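Local structure of regulatory protein AsnC (Escherichia coli, 2CG4) at residues Glu90-Val95 against Asn125-Ile130; Val111-Ile116 against Gln120-Asn125. The protein binds specific DNA sequences to activate transcription of asnA and to regulate its own gene, and represses gidA expression after transcription. The protein carries 1 engineered substitution. All coordinates share one frame; numbering follows the deposited sequence.

Contact 1 of 2, residues Glu90-Val95 against Asn125-Ile130. With ASN (asparagine), chain C.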
loop_
_atom_site.group_PDB
_atom_site.type_symbol
_atom_site.label_atom_id
_atom_site.label_comp_id
_atom_site.label_asym_id
_atom_site.label_seq_id
_atom_site.Cartn_x
_atom_site.Cartn_y
_atom_site.Cartn_z
ATOM N N GLU A 90 -23.834 -4.036 -14.193
ATOM C CA GLU A 90 -24.730 -5.188 -14.203
ATOM C C GLU A 90 -25.240 -5.493 -15.613
ATOM O O GLU A 90 -25.572 -6.629 -15.927
ATOM C CB GLU A 90 -25.878 -5.005 -13.189
ATOM C CG GLU A 90 -27.272 -4.885 -13.790
ATOM C CD GLU A 90 -27.946 -6.225 -14.042
ATOM O OE1 GLU A 90 -27.786 -7.158 -13.226
ATOM O OE2 GLU A 90 -28.651 -6.347 -15.060
ATOM N N SER A 91 -25.269 -4.475 -16.465
ATOM C CA SER A 91 -25.591 -4.663 -17.883
ATOM C C SER A 91 -24.568 -5.516 -18.648
ATOM O O SER A 91 -24.802 -5.879 -19.802
ATOM C CB SER A 91 -25.761 -3.309 -18.578
ATOM O OG SER A 91 -26.474 -2.409 -17.752
ATOM N N LEU A 92 -23.446 -5.835 -18.015
ATOM C CA LEU A 92 -22.367 -6.536 -18.705
ATOM C C LEU A 92 -22.380 -8.023 -18.392
ATOM O O LEU A 92 -22.402 -8.417 -17.228
ATOM C CB LEU A 92 -21.006 -5.929 -18.348
ATOM C CG LEU A 92 -20.845 -4.429 -18.618
ATOM C CD1 LEU A 92 -19.578 -3.871 -17.978
ATOM C CD2 LEU A 92 -20.883 -4.149 -20.115
ATOM N N ASP A 93 -22.350 -8.844 -19.440
ATOM C CA ASP A 93 -22.477 -10.293 -19.301
ATOM C C ASP A 93 -21.197 -10.956 -18.795
ATOM O O ASP A 93 -21.232 -12.073 -18.285
ATOM C CB ASP A 93 -22.881 -10.922 -20.639
ATOM C CG ASP A 93 -24.300 -10.559 -21.054
ATOM O OD1 ASP A 93 -25.120 -10.226 -20.160
ATOM O OD2 ASP A 93 -24.587 -10.608 -22.275
ATOM N N GLU A 94 -20.071 -10.269 -18.957
ATOM C CA GLU A 94 -18.774 -10.797 -18.542
ATOM C C GLU A 94 -18.591 -10.686 -17.023
ATOM O O GLU A 94 -17.796 -11.425 -16.417
ATOM C CB GLU A 94 -17.646 -10.078 -19.293
ATOM C CG GLU A 94 -18.061 -8.734 -19.885
ATOM C CD GLU A 94 -18.644 -8.845 -21.287
ATOM O OE1 GLU A 94 -18.218 -9.747 -22.036
ATOM O OE2 GLU A 94 -19.516 -8.023 -21.648
ATOM N N VAL A 95 -19.353 -9.770 -16.422
ATOM C CA VAL A 95 -19.447 -9.641 -14.973
ATOM C C VAL A 95 -20.423 -10.659 -14.412
ATOM O O VAL A 95 -21.641 -10.477 -14.542
ATOM C CB VAL A 95 -19.981 -8.266 -14.570
ATOM C CG1 VAL A 95 -20.028 -8.152 -13.059
ATOM C CG2 VAL A 95 -19.150 -7.139 -15.202
ATOM N N ASN A 125 -13.068 -0.841 -22.816
ATOM C CA ASN A 125 -14.205 -0.371 -23.595
ATOM C C ASN A 125 -15.555 -0.506 -22.899
ATOM O O ASN A 125 -16.491 0.226 -23.229
ATOM C CB ASN A 125 -14.233 -1.056 -24.956
ATOM C CG ASN A 125 -13.070 -0.643 -25.826
ATOM O OD1 ASN A 125 -12.844 0.546 -26.063
ATOM N ND2 ASN A 125 -12.310 -1.622 -26.291
ATOM N N LYS A 126 -15.655 -1.424 -21.941
ATOM C CA LYS A 126 -16.921 -1.639 -21.242
ATOM C C LYS A 126 -16.891 -1.210 -19.778
ATOM O O LYS A 126 -17.832 -0.572 -19.294
ATOM C CB LYS A 126 -17.377 -3.096 -21.364
ATOM C CG LYS A 126 -17.726 -3.518 -22.788
ATOM C CD LYS A 126 -17.948 -5.023 -22.868
ATOM C CE LYS A 126 -18.226 -5.487 -24.289
ATOM N NZ LYS A 126 -18.958 -6.787 -24.307
ATOM N N ILE A 127 -15.821 -1.560 -19.071
ATOM C CA ILE A 127 -15.738 -1.294 -17.634
ATOM C C ILE A 127 -15.160 0.097 -17.352
ATOM O O ILE A 127 -15.703 0.862 -16.555
ATOM C CB ILE A 127 -14.906 -2.382 -16.893
ATOM C CG1 ILE A 127 -15.620 -3.735 -16.942
ATOM C CG2 ILE A 127 -14.633 -1.972 -15.450
ATOM C CD1 ILE A 127 -14.740 -4.913 -16.554
ATOM N N GLN A 128 -14.055 0.414 -18.016
ATOM C CA GLN A 128 -13.285 1.620 -17.733
ATOM C C GLN A 128 -13.937 2.864 -18.336
ATOM O O GLN A 128 -13.587 4.005 -17.987
ATOM C CB GLN A 128 -11.899 1.459 -18.332
ATOM C CG GLN A 128 -10.781 1.991 -17.497
ATOM C CD GLN A 128 -9.592 1.047 -17.460
ATOM O OE1 GLN A 128 -9.221 0.550 -16.403
ATOM N NE2 GLN A 128 -8.990 0.802 -18.617
ATOM N N THR A 129 -14.858 2.638 -19.267
ATOM C CA THR A 129 -15.611 3.730 -19.867
ATOM C C THR A 129 -16.714 4.168 -18.920
ATOM O O THR A 129 -17.237 5.262 -19.063
ATOM C CB THR A 129 -16.216 3.352 -21.246
ATOM O OG1 THR A 129 -16.893 2.093 -21.154
ATOM C CG2 THR A 129 -15.129 3.258 -22.306
ATOM N N ILE A 130 -17.063 3.318 -17.951
ATOM C CA ILE A 130 -18.020 3.699 -16.917
ATOM C C ILE A 130 -17.487 4.900 -16.140
ATOM O O ILE A 130 -16.437 4.832 -15.485
ATOM C CB ILE A 130 -18.328 2.545 -15.941
ATOM C CG1 ILE A 130 -19.209 1.483 -16.608
ATOM C CG2 ILE A 130 -19.003 3.069 -14.675
ATOM C CD1 ILE A 130 -19.268 0.182 -15.834
HETATM N N ASN C . -4.563 -1.354 -13.587
HETATM C CA ASN C . -5.789 -1.775 -14.327
HETATM C C ASN C . -6.377 -3.053 -13.793
HETATM O O ASN C . -5.659 -4.008 -13.474
HETATM C CB ASN C . -5.504 -1.924 -15.811
HETATM C CG ASN C . -5.206 -0.607 -16.461
HETATM O OD1 ASN C . -6.013 0.323 -16.409
HETATM N ND2 ASN C . -4.034 -0.506 -17.062
HETATM O OXT ASN C . -7.593 -3.120 -13.658
#
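A salt bridge laid beside a small apolar patch joins Glu94 and Leu92, in the loop between helix 82-90 and strand 95-101, to Lys126 and Ile127 at the C-terminal end of helix 116-127, all within the ligand-binding domain. It is a compact example of a lysine serving two partners along its length. Beyond CG the chain of Lys126 is extended, with chi3 at -177°, and it carries the ammonium group past the leucine to the acid. Near the root, Lys126 CB packs 3.9 Å from Leu92 CD2, while Lys126 CD still runs alongside the same methyl. At the tip, Lys126 NZ donates to Glu94 OE2 at 3.0 Å, reaching that oxygen from above the carboxylate plane, 43° out of it; Glu94 OE1 lies farther from Lys126 NZ, at 3.8 Å. The glutamate is bent at chi2 (-88°), and the two charged chains cross at about a right angle. The second methyl of the leucine, Leu92 CD1, faces the buried Ile127 and comes to 4.1 Å from Ile127 CG1. Val122, one turn earlier, touches both Glu94 and Ile127 and extends the patch along the helix.

The helix gives way to a type I turn from Ile127 to Ile130; from within it Thr129 OG1 donates back to Asn125 O, still helical, at 2.8 Å. The side chain of Gln128 leads away from the loop 90-95 and borders the bound asparagine, whose site is completed by Thr136, Thr138 and residues of a third subunit. One close carboxylate oxygen, met out of plane at a partly exposed site, is consistent with a modest ion pair, to which the aliphatic part of Lys126 adds apolar contact on Leu92.

Contact 2 of 2, residues Val111-Ile116 against Gln120-Asn125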
loop_
_atom_site.group_PDB
_atom_site.type_symbol
_atom_site.label_atom_id
_atom_site.label_comp_id
_atom_site.label_asym_id
_atom_site.label_seq_id
_atom_site.Cartn_x
_atom_site.Cartn_y
_atom_site.Cartn_z
ATOM N N VAL A 111 -15.015 -11.023 -13.367
ATOM C CA VAL A 111 -15.328 -11.144 -14.778
ATOM C C VAL A 111 -14.680 -12.371 -15.395
ATOM O O VAL A 111 -13.547 -12.720 -15.075
ATOM C CB VAL A 111 -15.050 -9.836 -15.577
ATOM C CG1 VAL A 111 -14.827 -8.673 -14.632
ATOM C CG2 VAL A 111 -13.902 -10.002 -16.555
ATOM N N MET A 112 -15.445 -13.035 -16.256
ATOM C CA MET A 112 -15.046 -14.279 -16.898
ATOM C C MET A 112 -14.836 -14.029 -18.380
ATOM O O MET A 112 -15.764 -13.621 -19.081
ATOM C CB MET A 112 -16.145 -15.319 -16.714
ATOM C CG MET A 112 -16.312 -15.794 -15.286
ATOM S SD MET A 112 -14.840 -16.645 -14.704
ATOM C CE MET A 112 -14.867 -18.118 -15.716
ATOM N N CYS A 113 -13.614 -14.253 -18.853
ATOM C CA CYS A 113 -13.258 -13.936 -20.240
ATOM C C CYS A 113 -12.578 -15.105 -20.943
ATOM O O CYS A 113 -12.039 -16.001 -20.302
ATOM C CB CYS A 113 -12.364 -12.699 -20.290
ATOM S SG CYS A 113 -13.277 -11.149 -20.209
ATOM N N ARG A 114 -12.593 -15.085 -22.269
ATOM C CA ARG A 114 -11.978 -16.150 -23.053
ATOM C C ARG A 114 -10.460 -16.018 -23.193
ATOM O O ARG A 114 -9.738 -17.022 -23.135
ATOM C CB ARG A 114 -12.630 -16.243 -24.427
ATOM C CG ARG A 114 -13.893 -17.079 -24.441
ATOM C CD ARG A 114 -14.600 -16.967 -25.780
ATOM N NE ARG A 114 -16.050 -17.023 -25.618
ATOM C CZ ARG A 114 -16.724 -18.139 -25.355
ATOM N NH1 ARG A 114 -16.071 -19.289 -25.222
ATOM N NH2 ARG A 114 -18.046 -18.106 -25.218
ATOM N N SER A 115 -9.978 -14.789 -23.368
ATOM C CA SER A 115 -8.544 -14.551 -23.557
ATOM C C SER A 115 -8.126 -13.216 -22.956
ATOM O O SER A 115 -8.977 -12.383 -22.638
ATOM C CB SER A 115 -8.203 -14.561 -25.046
ATOM O OG SER A 115 -8.815 -13.457 -25.700
ATOM N N ILE A 116 -6.819 -12.992 -22.818
ATOM C CA ILE A 116 -6.367 -11.688 -22.343
ATOM C C ILE A 116 -6.647 -10.585 -23.366
ATOM O O ILE A 116 -6.745 -9.421 -23.006
ATOM C CB ILE A 116 -4.884 -11.653 -21.849
ATOM C CG1 ILE A 116 -3.943 -11.167 -22.946
ATOM C CG2 ILE A 116 -4.437 -12.993 -21.262
ATOM C CD1 ILE A 116 -2.863 -10.251 -22.425
ATOM N N GLN A 120 -8.825 -7.412 -22.151
ATOM C CA GLN A 120 -8.344 -6.077 -22.446
ATOM C C GLN A 120 -9.436 -5.208 -23.082
ATOM O O GLN A 120 -9.559 -4.032 -22.755
ATOM C CB GLN A 120 -7.117 -6.165 -23.358
ATOM C CG GLN A 120 -6.674 -4.847 -23.958
ATOM C CD GLN A 120 -7.171 -4.658 -25.376
ATOM O OE1 GLN A 120 -7.062 -5.558 -26.204
ATOM N NE2 GLN A 120 -7.730 -3.484 -25.661
ATOM N N HIS A 121 -10.225 -5.793 -23.983
ATOM C CA HIS A 121 -11.320 -5.079 -24.649
ATOM C C HIS A 121 -12.434 -4.702 -23.669
ATOM O O HIS A 121 -12.924 -3.574 -23.690
ATOM C CB HIS A 121 -11.889 -5.902 -25.821
ATOM C CG HIS A 121 -13.103 -5.291 -26.458
ATOM N ND1 HIS A 121 -13.025 -4.302 -27.418
ATOM C CD2 HIS A 121 -14.426 -5.513 -26.258
ATOM C CE1 HIS A 121 -14.245 -3.944 -27.780
ATOM N NE2 HIS A 121 -15.113 -4.663 -27.091
ATOM N N VAL A 122 -12.823 -5.642 -22.810
ATOM C CA VAL A 122 -13.800 -5.363 -21.745
ATOM C C VAL A 122 -13.343 -4.275 -20.757
ATOM O O VAL A 122 -14.036 -3.274 -20.580
ATOM C CB VAL A 122 -14.204 -6.647 -20.968
ATOM C CG1 VAL A 122 -15.206 -6.319 -19.872
ATOM C CG2 VAL A 122 -14.776 -7.689 -21.922
ATOM N N LEU A 123 -12.187 -4.462 -20.119
ATOM C CA LEU A 123 -11.627 -3.416 -19.248
ATOM C C LEU A 123 -11.717 -2.024 -19.863
ATOM O O LEU A 123 -12.287 -1.110 -19.267
ATOM C CB LEU A 123 -10.175 -3.711 -18.890
ATOM C CG LEU A 123 -10.000 -4.373 -17.532
ATOM C CD1 LEU A 123 -8.535 -4.646 -17.273
ATOM C CD2 LEU A 123 -10.619 -3.504 -16.432
ATOM N N ILE A 124 -11.140 -1.875 -21.054
ATOM C CA ILE A 124 -10.949 -0.567 -21.663
ATOM C C ILE A 124 -12.271 0.003 -22.168
ATOM O O ILE A 124 -12.582 1.168 -21.941
ATOM C CB ILE A 124 -9.893 -0.621 -22.793
ATOM C CG1 ILE A 124 -8.546 -1.107 -22.238
ATOM C CG2 ILE A 124 -9.723 0.749 -23.439
ATOM C CD1 ILE A 124 -7.424 -1.192 -23.268
ATOM N N ASN A 125 -13.068 -0.841 -22.816
ATOM C CA ASN A 125 -14.205 -0.371 -23.595
ATOM C C ASN A 125 -15.555 -0.506 -22.899
ATOM O O ASN A 125 -16.491 0.226 -23.229
ATOM C CB ASN A 125 -14.233 -1.056 -24.956
ATOM C CG ASN A 125 -13.070 -0.643 -25.826
ATOM O OD1 ASN A 125 -12.844 0.546 -26.063
ATOM N ND2 ASN A 125 -12.310 -1.622 -26.291
#
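Cys113 and Val122 face each other across the space between strand 107-113 and helix 116-127, each with its CB directed at the opposite segment. The sulfur of Cys113 lies anti to its own carbonyl carbon (chi1 -82°), and Val122 holds CG2 in the corresponding position, beside its backbone N. The sulfur thus points at the flank of the methyl, Cys113 SG lying 4.1 Å from Val122 CG2, a plain van der Waals contact between two buried side chains. The CA atoms of this pair stand 8.7 Å apart, a separation that narrows to 5.9 Å between the CA atoms of Ile116 and Gln120 as the chain turns into the helix.

There the contact passes from side chains to backbone. Gln120 N donates to Ile116 O at 3.0 Å with an N-H...O angle of 151°, the i to i+4 bond of the opening helical turn, and Gln120 CB sits 3.3 Å from the same carbonyl oxygen. Just ahead, Ser115 occupies the N-cap position, its OG accepting from the backbone N of Ala118. Farther along, Ile124 N bonds to Gln120 O and Asn125 N to His121 O; the CB of Asn125 lies 4.0 Å above one face of the His121 ring, offset toward its rim.

One flank of the helix meets other chains: Ile116 packs on Val141 and Ile124 on Gln143 of a fourth subunit, while Leu123 touches the bound asparagine and Tyr100 of a third. On the inner side, Val111 packs against Leu119 and against Cys70 and Ile72 of strand 68-76. This strand, running through a capped connection into a helix that folds over its own sheet, is the first half of the second beta-alpha-beta unit (107-113, 116-127, 133-147) of the ferredoxin-like alpha/beta sandwich of Lrp/AsnC ligand-binding domains.

Overall arrangement
Along the chain contact 2 is nested within contact 1, since residues 111-116 and 120-125 follow the loop 90-95 and run up to Asn125, where the segment 125-130 begins. The centres of the two contacts are 9 Å apart, and both use helix 116-127, sharing Asn125. Contact 2 fixes the start and middle of that helix to strand 107-113, whereas contact 1 ties its end to the loop leading into the neighbouring antiparallel strand 95-101. They also touch directly: Glu94 O and Met112 N make a probable hydrogen bond. Together they seat one helix on the sheet of the ligand-binding domain, while other parts of the same helix region meet bound asparagine and neighbouring subunits.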